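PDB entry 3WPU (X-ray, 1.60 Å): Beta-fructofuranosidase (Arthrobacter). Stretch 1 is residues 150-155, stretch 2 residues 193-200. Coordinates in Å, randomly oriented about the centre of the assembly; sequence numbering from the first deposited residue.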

# COMPACT_ATOMS: atom_id res chain seq x y z
N GLN A 150 -6.31 -16.35 17.52
CA GLN A 150 -5.80 -17.72 17.70
C GLN A 150 -4.29 -17.90 17.81
O GLN A 150 -3.83 -18.84 18.47
CB GLN A 150 -6.36 -18.67 16.66
CG GLN A 150 -6.14 -18.34 15.23
CD GLN A 150 -6.98 -19.27 14.36
OE1 GLN A 150 -6.45 -20.16 13.74
NE2 GLN A 150 -8.26 -19.13 14.41
N ILE A 151 -3.52 -17.04 17.17
CA ILE A 151 -2.07 -17.24 17.07
C ILE A 151 -1.28 -16.75 18.28
O ILE A 151 -0.09 -17.06 18.41
CB ILE A 151 -1.48 -16.58 15.80
CG1 ILE A 151 -1.61 -15.05 15.83
CG2 ILE A 151 -2.12 -17.19 14.55
CD1 ILE A 151 -0.99 -14.34 14.64
N PHE A 152 -1.90 -15.95 19.14
CA PHE A 152 -1.20 -15.31 20.25
C PHE A 152 -1.11 -16.21 21.48
O PHE A 152 -2.12 -16.61 22.04
CB PHE A 152 -1.84 -13.98 20.60
CG PHE A 152 -1.73 -12.99 19.48
CD1 PHE A 152 -0.51 -12.38 19.20
CD2 PHE A 152 -2.82 -12.73 18.66
CE1 PHE A 152 -0.40 -11.50 18.12
CE2 PHE A 152 -2.71 -11.85 17.60
CZ PHE A 152 -1.50 -11.24 17.34
N GLU A 153 0.13 -16.52 21.86
CA GLU A 153 0.39 -17.31 23.05
C GLU A 153 -0.22 -16.60 24.27
O GLU A 153 -0.92 -17.21 25.08
CB GLU A 153 1.90 -17.51 23.22
CG GLU A 153 2.55 -18.42 22.16
CD GLU A 153 3.08 -17.70 20.89
OE1 GLU A 153 2.61 -16.62 20.54
OE2 GLU A 153 3.99 -18.25 20.20
N ASP A 154 0.03 -15.29 24.38
CA ASP A 154 -0.49 -14.44 25.45
C ASP A 154 -1.86 -13.90 25.09
O ASP A 154 -2.01 -12.95 24.30
CB ASP A 154 0.50 -13.32 25.75
CG ASP A 154 0.09 -12.46 26.93
OD1 ASP A 154 -1.03 -12.59 27.44
OD2 ASP A 154 0.93 -11.63 27.34
N GLN A 155 -2.88 -14.51 25.68
CA GLN A 155 -4.27 -14.17 25.39
C GLN A 155 -4.84 -13.04 26.23
O GLN A 155 -6.03 -12.79 26.15
CB GLN A 155 -5.14 -15.40 25.56
CG GLN A 155 -4.87 -16.45 24.52
CD GLN A 155 -5.51 -16.13 23.18
OE1 GLN A 155 -4.84 -16.09 22.13
NE2 GLN A 155 -6.78 -15.87 23.21
N ILE A 193 1.49 -2.46 29.10
CA ILE A 193 1.95 -3.48 30.04
C ILE A 193 3.23 -4.08 29.46
O ILE A 193 4.21 -4.29 30.17
CB ILE A 193 0.86 -4.54 30.28
CG1 ILE A 193 -0.28 -3.90 31.08
CG2 ILE A 193 1.40 -5.79 30.96
CD1 ILE A 193 -1.61 -4.61 30.96
N LYS A 194 3.21 -4.33 28.14
CA LYS A 194 4.40 -4.75 27.40
C LYS A 194 4.24 -4.22 25.96
O LYS A 194 3.18 -3.72 25.61
CB LYS A 194 4.56 -6.29 27.40
CG LYS A 194 3.43 -7.08 26.75
CD LYS A 194 3.83 -8.52 26.45
CE LYS A 194 2.81 -9.22 25.56
NZ LYS A 194 3.27 -10.57 25.13
N PRO A 195 5.29 -4.32 25.14
CA PRO A 195 5.13 -3.82 23.76
C PRO A 195 4.06 -4.60 22.99
O PRO A 195 3.82 -5.77 23.25
CB PRO A 195 6.52 -4.05 23.15
CG PRO A 195 7.45 -4.02 24.33
CD PRO A 195 6.69 -4.69 25.42
N TYR A 196 3.44 -3.94 22.02
CA TYR A 196 2.46 -4.61 21.17
C TYR A 196 3.13 -5.67 20.31
O TYR A 196 4.36 -5.75 20.23
CB TYR A 196 1.66 -3.61 20.35
CG TYR A 196 2.28 -3.12 19.05
CD1 TYR A 196 1.49 -3.00 17.92
CD2 TYR A 196 3.64 -2.79 18.95
CE1 TYR A 196 2.01 -2.54 16.73
CE2 TYR A 196 4.17 -2.32 17.77
CZ TYR A 196 3.37 -2.24 16.64
OH TYR A 196 3.88 -1.77 15.47
N ASP A 197 2.29 -6.47 19.68
CA ASP A 197 2.72 -7.71 19.02
C ASP A 197 2.04 -7.82 17.68
O ASP A 197 0.98 -8.43 17.56
CB ASP A 197 2.39 -8.89 19.91
CG ASP A 197 3.03 -10.20 19.45
OD1 ASP A 197 3.52 -10.29 18.32
OD2 ASP A 197 2.96 -11.16 20.23
N PRO A 198 2.65 -7.21 16.64
CA PRO A 198 2.17 -7.30 15.28
C PRO A 198 2.84 -8.45 14.56
O PRO A 198 4.07 -8.55 14.57
CB PRO A 198 2.63 -5.99 14.66
CG PRO A 198 3.88 -5.62 15.40
CD PRO A 198 3.80 -6.28 16.77
N ARG A 199 2.05 -9.28 13.90
CA ARG A 199 2.58 -10.44 13.17
C ARG A 199 2.04 -10.49 11.77
O ARG A 199 0.89 -10.12 11.52
CB ARG A 199 2.26 -11.72 13.89
CG ARG A 199 2.74 -11.71 15.34
CD ARG A 199 2.62 -13.06 16.00
NE ARG A 199 2.94 -13.00 17.42
CZ ARG A 199 2.86 -14.04 18.25
NH1 ARG A 199 2.56 -15.24 17.78
NH2 ARG A 199 3.11 -13.88 19.53
N ILE A 200 2.85 -11.02 10.84
CA ILE A 200 2.38 -11.21 9.48
C ILE A 200 1.75 -12.60 9.45
O ILE A 200 2.36 -13.58 9.88
CB ILE A 200 3.53 -11.04 8.46
CG1 ILE A 200 3.92 -9.57 8.40
CG2 ILE A 200 3.11 -11.56 7.10
CD1 ILE A 200 5.17 -9.24 7.62

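Arg 199 is the centre of this contact and has the largest area covered by the other stretch. Its CA-to-CB bond points toward stretch 1. Chi1 is m, and chi2 and chi3 are both t, so the chain runs out nearly straight and carries the guanidinium to residues 151-153.

Two carboxylates hold the guanidinium. Asp 197, two residues earlier on the same strand, also points its CA-to-CB bond toward stretch 1. With chi1 t, its carboxylate meets the guanidinium in a paired salt bridge: Arg 199 NE donates to Asp 197 OD1 at 2.9 Å, and Arg 199 NH2 donates to Asp 197 OD2 at 2.8 Å. Glu 153 comes from the other stretch. Its CA-to-CB bond points sideways, but chi1 m and chi2 p bend the side chain so that its end comes nearer. Glu 153 OE1 lies near the guanidinium plane, at its edge. It accepts from Arg 199 NH2 at 3.0 Å and from Arg 199 NH1 at 3.1 Å, so one oxygen serves both nitrogens of this salt bridge.

Phe 152 CE1 lies over one face of the guanidinium. The CA-to-CB bond of Phe 152 is sideways, and chi1 m brings the ring end closer. Phe 152 CE1 is 3.7 Å from Arg 199 NE and 3.4 Å from Asp 197 O. Both atoms lie oblique to the ring.

Ile 151 has chi1 p and chi2 t. Its CD1 packs 4.1 Å from Arg 199 CD, against the aliphatic part of the arginine.

A second salt bridge between the stretches joins Lys 194 and Asp 154. Lys 194 has chi1 p and then t throughout, so its long chain is extended. Lys 194 NZ reaches Asp 154 OD2 at 3.4 Å, a weak hydrogen bond. Asp 154 has chi1 t, and its CA-to-CB bond points toward stretch 2.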